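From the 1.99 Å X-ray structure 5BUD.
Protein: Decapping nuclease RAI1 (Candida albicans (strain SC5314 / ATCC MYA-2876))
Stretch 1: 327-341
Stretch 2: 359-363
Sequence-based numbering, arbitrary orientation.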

# COMPACT_ATOMS: atom_id res chain seq x y z
N LYS A 327 -14.11 10.68 -5.86
CA LYS A 327 -14.90 11.75 -5.24
C LYS A 327 -15.19 11.53 -3.75
O LYS A 327 -15.22 12.49 -2.98
N TRP A 328 -15.38 10.27 -3.35
CA TRP A 328 -15.49 9.96 -1.95
C TRP A 328 -14.14 10.27 -1.26
O TRP A 328 -14.10 10.90 -0.23
N TYR A 329 -13.04 9.82 -1.86
CA TYR A 329 -11.69 10.03 -1.27
C TYR A 329 -11.45 11.54 -1.12
O TYR A 329 -11.04 11.99 -0.05
N GLY A 330 -11.78 12.31 -2.16
CA GLY A 330 -11.63 13.76 -2.11
C GLY A 330 -12.46 14.45 -1.02
O GLY A 330 -12.00 15.39 -0.39
N ALA A 331 -13.67 13.95 -0.79
CA ALA A 331 -14.54 14.45 0.27
C ALA A 331 -13.93 14.14 1.64
O ALA A 331 -13.85 15.01 2.51
N VAL A 332 -13.46 12.91 1.81
CA VAL A 332 -12.82 12.52 3.08
C VAL A 332 -11.65 13.43 3.41
O VAL A 332 -11.59 13.97 4.50
N VAL A 333 -10.68 13.58 2.49
CA VAL A 333 -9.44 14.30 2.83
C VAL A 333 -9.66 15.80 3.02
O VAL A 333 -9.04 16.42 3.89
N ASP A 334 -10.56 16.39 2.22
CA ASP A 334 -10.99 17.75 2.50
C ASP A 334 -11.65 17.89 3.89
O ASP A 334 -11.41 18.87 4.59
N TRP A 335 -12.45 16.91 4.30
CA TRP A 335 -13.10 16.93 5.62
C TRP A 335 -12.03 16.87 6.71
O TRP A 335 -11.99 17.74 7.61
N LEU A 336 -11.09 15.94 6.60
CA LEU A 336 -9.98 15.90 7.56
C LEU A 336 -9.20 17.23 7.59
O LEU A 336 -8.80 17.69 8.67
N ASN A 337 -9.01 17.83 6.43
CA ASN A 337 -8.18 19.03 6.30
C ASN A 337 -8.83 20.30 6.84
O ASN A 337 -8.13 21.27 7.11
N THR A 338 -10.15 20.32 6.99
CA THR A 338 -10.86 21.53 7.48
C THR A 338 -11.51 21.34 8.86
O THR A 338 -11.99 22.30 9.45
N THR A 339 -11.53 20.10 9.35
CA THR A 339 -12.22 19.75 10.57
C THR A 339 -11.28 19.75 11.75
O THR A 339 -11.66 20.19 12.82
N VAL A 340 -10.08 19.19 11.59
CA VAL A 340 -9.17 19.02 12.70
C VAL A 340 -8.29 20.27 12.72
O VAL A 340 -7.80 20.70 11.67
N ASP A 341 -8.10 20.85 13.91
CA ASP A 341 -7.20 22.01 14.10
C ASP A 341 -5.77 21.52 14.11
O ASP A 341 -5.35 20.89 15.07
N SER A 359 -21.03 4.26 9.62
CA SER A 359 -20.64 5.60 10.02
C SER A 359 -19.14 5.81 9.82
O SER A 359 -18.37 4.86 9.89
N PHE A 360 -18.77 7.05 9.55
CA PHE A 360 -17.41 7.48 9.31
C PHE A 360 -17.19 8.67 10.24
O PHE A 360 -17.74 9.73 10.01
N THR A 361 -16.39 8.47 11.30
CA THR A 361 -16.33 9.41 12.41
C THR A 361 -14.93 9.72 12.94
O THR A 361 -14.01 8.91 12.90
N LEU A 362 -14.83 10.91 13.52
CA LEU A 362 -13.64 11.40 14.14
C LEU A 362 -14.01 11.71 15.60
O LEU A 362 -14.92 12.49 15.85
N SER A 363 -13.32 11.09 16.54
CA SER A 363 -13.55 11.38 17.95
C SER A 363 -12.22 11.52 18.67
O SER A 363 -11.21 10.95 18.25

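The helix 327-339 and the strand 359-363 run nearly parallel, with their N-to-C directions 19° apart and their axes 11.1 Å apart at closest approach. That gap is wide enough for side chains to fill, and no hydrogen bond crosses it; the contact, burying 369 Å² over both sides, is almost wholly apolar.

Strand alternation sets the pattern. Phe360 and Leu362 direct their CA-to-CB bonds toward the helix, whereas Thr361 points away. Phe360, with chi1 t (-163°) and chi2 85°, packs its ring against three helix side chains. Trp328 leaves the backbone sideways, but chi1 t (156°) with chi2 -107° brings the far end of the indole nearer: Trp328 CZ2 lies 3.9 Å from Phe360 CD1, over the phenyl face, and the planes meet at 81°, an edge-to-face pair with centroids 5.2 Å apart. Trp328 NE1 is hydrogen-bonded elsewhere in the structure. One turn on, Val332 (t) places CG1 3.9 Å from Phe360 CE2.

Trp335 points toward the strand. With chi1 t (177°) and chi2 70°, its six-membered ring reaches both inward residues: Trp335 CZ3 is 3.7 Å from Phe360 CE2, in an oblique pair with planes at 54°, and Trp335 CH2 is 3.8 Å from Leu362 CB. The indole edge also meets the backbone between them, Trp335 CH2 lying 4.1 Å from Thr361 C.

Leu362 has an unusual chi1 of -143°, between wells, with chi2 p (37°). In this conformation Leu362 CD2 sits over the Trp335 face, 4.3 Å from the six-membered-ring centroid and 23° off its normal, a CH-pi contact. Leu362 CD2 also lies 4.0 Å from Leu336 CD2, 3.8 Å from Thr339 CG2 and 3.6 Å from Val340 CG2, so it is flanked on the helix side by the end of the helix and the residue following it. Thr339 (m) presents CG2 to the strand while Thr339 OG1 makes a weak 3.0 Å hydrogen bond to Trp335 O.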

# COMPACT_ATOMS: atom_id res chain seq x y z
CB LYS A 327 -16.21 11.93 -6.01
CG LYS A 327 -15.96 12.44 -7.42
CD LYS A 327 -17.24 12.65 -8.23
CE LYS A 327 -16.90 13.24 -9.58
NZ LYS A 327 -18.10 13.56 -10.40
CB TRP A 328 -15.89 8.48 -1.76
CG TRP A 328 -15.50 7.91 -0.44
CD1 TRP A 328 -14.51 7.02 -0.21
CD2 TRP A 328 -16.11 8.18 0.84
NE1 TRP A 328 -14.43 6.73 1.13
CE2 TRP A 328 -15.39 7.43 1.81
CE3 TRP A 328 -17.15 9.02 1.26
CZ2 TRP A 328 -15.71 7.46 3.18
CZ3 TRP A 328 -17.46 9.06 2.63
CH2 TRP A 328 -16.74 8.29 3.57
CB TYR A 329 -10.63 9.34 -2.15
CG TYR A 329 -9.19 9.72 -1.95
CD1 TYR A 329 -8.48 9.34 -0.82
CD2 TYR A 329 -8.49 10.39 -2.95
CE1 TYR A 329 -7.13 9.67 -0.67
CE2 TYR A 329 -7.16 10.72 -2.81
CZ TYR A 329 -6.49 10.36 -1.67
OH TYR A 329 -5.16 10.70 -1.56
CB ALA A 331 -15.91 13.83 0.14
CB VAL A 332 -12.33 11.05 3.07
CG1 VAL A 332 -11.46 10.75 4.29
CG2 VAL A 332 -13.51 10.10 3.03
CB VAL A 333 -8.30 14.06 1.82
CG1 VAL A 333 -7.96 12.56 1.78
CG2 VAL A 333 -8.66 14.61 0.45
CB ASP A 334 -11.95 18.26 1.42
CG ASP A 334 -12.26 19.73 1.60
OD1 ASP A 334 -11.41 20.59 1.27
OD2 ASP A 334 -13.35 20.02 2.12
CB TRP A 335 -14.10 15.77 5.71
CG TRP A 335 -14.82 15.57 7.01
CD1 TRP A 335 -15.79 16.38 7.55
CD2 TRP A 335 -14.69 14.45 7.88
NE1 TRP A 335 -16.25 15.83 8.72
CE2 TRP A 335 -15.58 14.65 8.95
CE3 TRP A 335 -13.89 13.30 7.87
CZ2 TRP A 335 -15.70 13.74 10.01
CZ3 TRP A 335 -14.00 12.39 8.93
CH2 TRP A 335 -14.91 12.62 9.98
CB LEU A 336 -9.02 14.76 7.24
CG LEU A 336 -9.54 13.35 7.37
CD1 LEU A 336 -8.54 12.37 6.77
CD2 LEU A 336 -9.83 13.02 8.83
CB ASN A 337 -7.78 19.25 4.84
CG ASN A 337 -6.64 20.24 4.70
OD1 ASN A 337 -5.59 20.11 5.35
ND2 ASN A 337 -6.84 21.25 3.86
CB THR A 338 -11.91 21.98 6.45
OG1 THR A 338 -12.82 20.91 6.19
CG2 THR A 338 -11.25 22.36 5.13
CB THR A 339 -12.89 18.35 10.43
OG1 THR A 339 -14.10 18.46 9.68
CG2 THR A 339 -13.21 17.71 11.78
CB VAL A 340 -8.29 17.76 12.55
CG1 VAL A 340 -7.49 17.51 13.82
CG2 VAL A 340 -9.15 16.53 12.27
CB ASP A 341 -7.52 22.74 15.40
CG ASP A 341 -6.61 23.96 15.65
OD1 ASP A 341 -5.71 24.26 14.84
OD2 ASP A 341 -6.80 24.61 16.68
CB SER A 359 -21.00 5.83 11.48
OG SER A 359 -20.31 4.93 12.33
CB PHE A 360 -17.24 7.87 7.85
CG PHE A 360 -15.81 7.95 7.41
CD1 PHE A 360 -15.14 6.80 6.98
CD2 PHE A 360 -15.12 9.16 7.43
CE1 PHE A 360 -13.81 6.86 6.58
CE2 PHE A 360 -13.79 9.21 7.05
CZ PHE A 360 -13.14 8.06 6.61
CB THR A 361 -17.14 8.90 13.62
OG1 THR A 361 -16.50 7.74 14.17
CG2 THR A 361 -18.57 8.55 13.20
CB LEU A 362 -13.25 12.68 13.41
CG LEU A 362 -11.83 13.12 13.11
CD1 LEU A 362 -10.92 11.97 12.76
CD2 LEU A 362 -11.91 14.16 12.00
CB SER A 363 -14.43 10.28 18.59
OG SER A 363 -13.90 8.98 18.37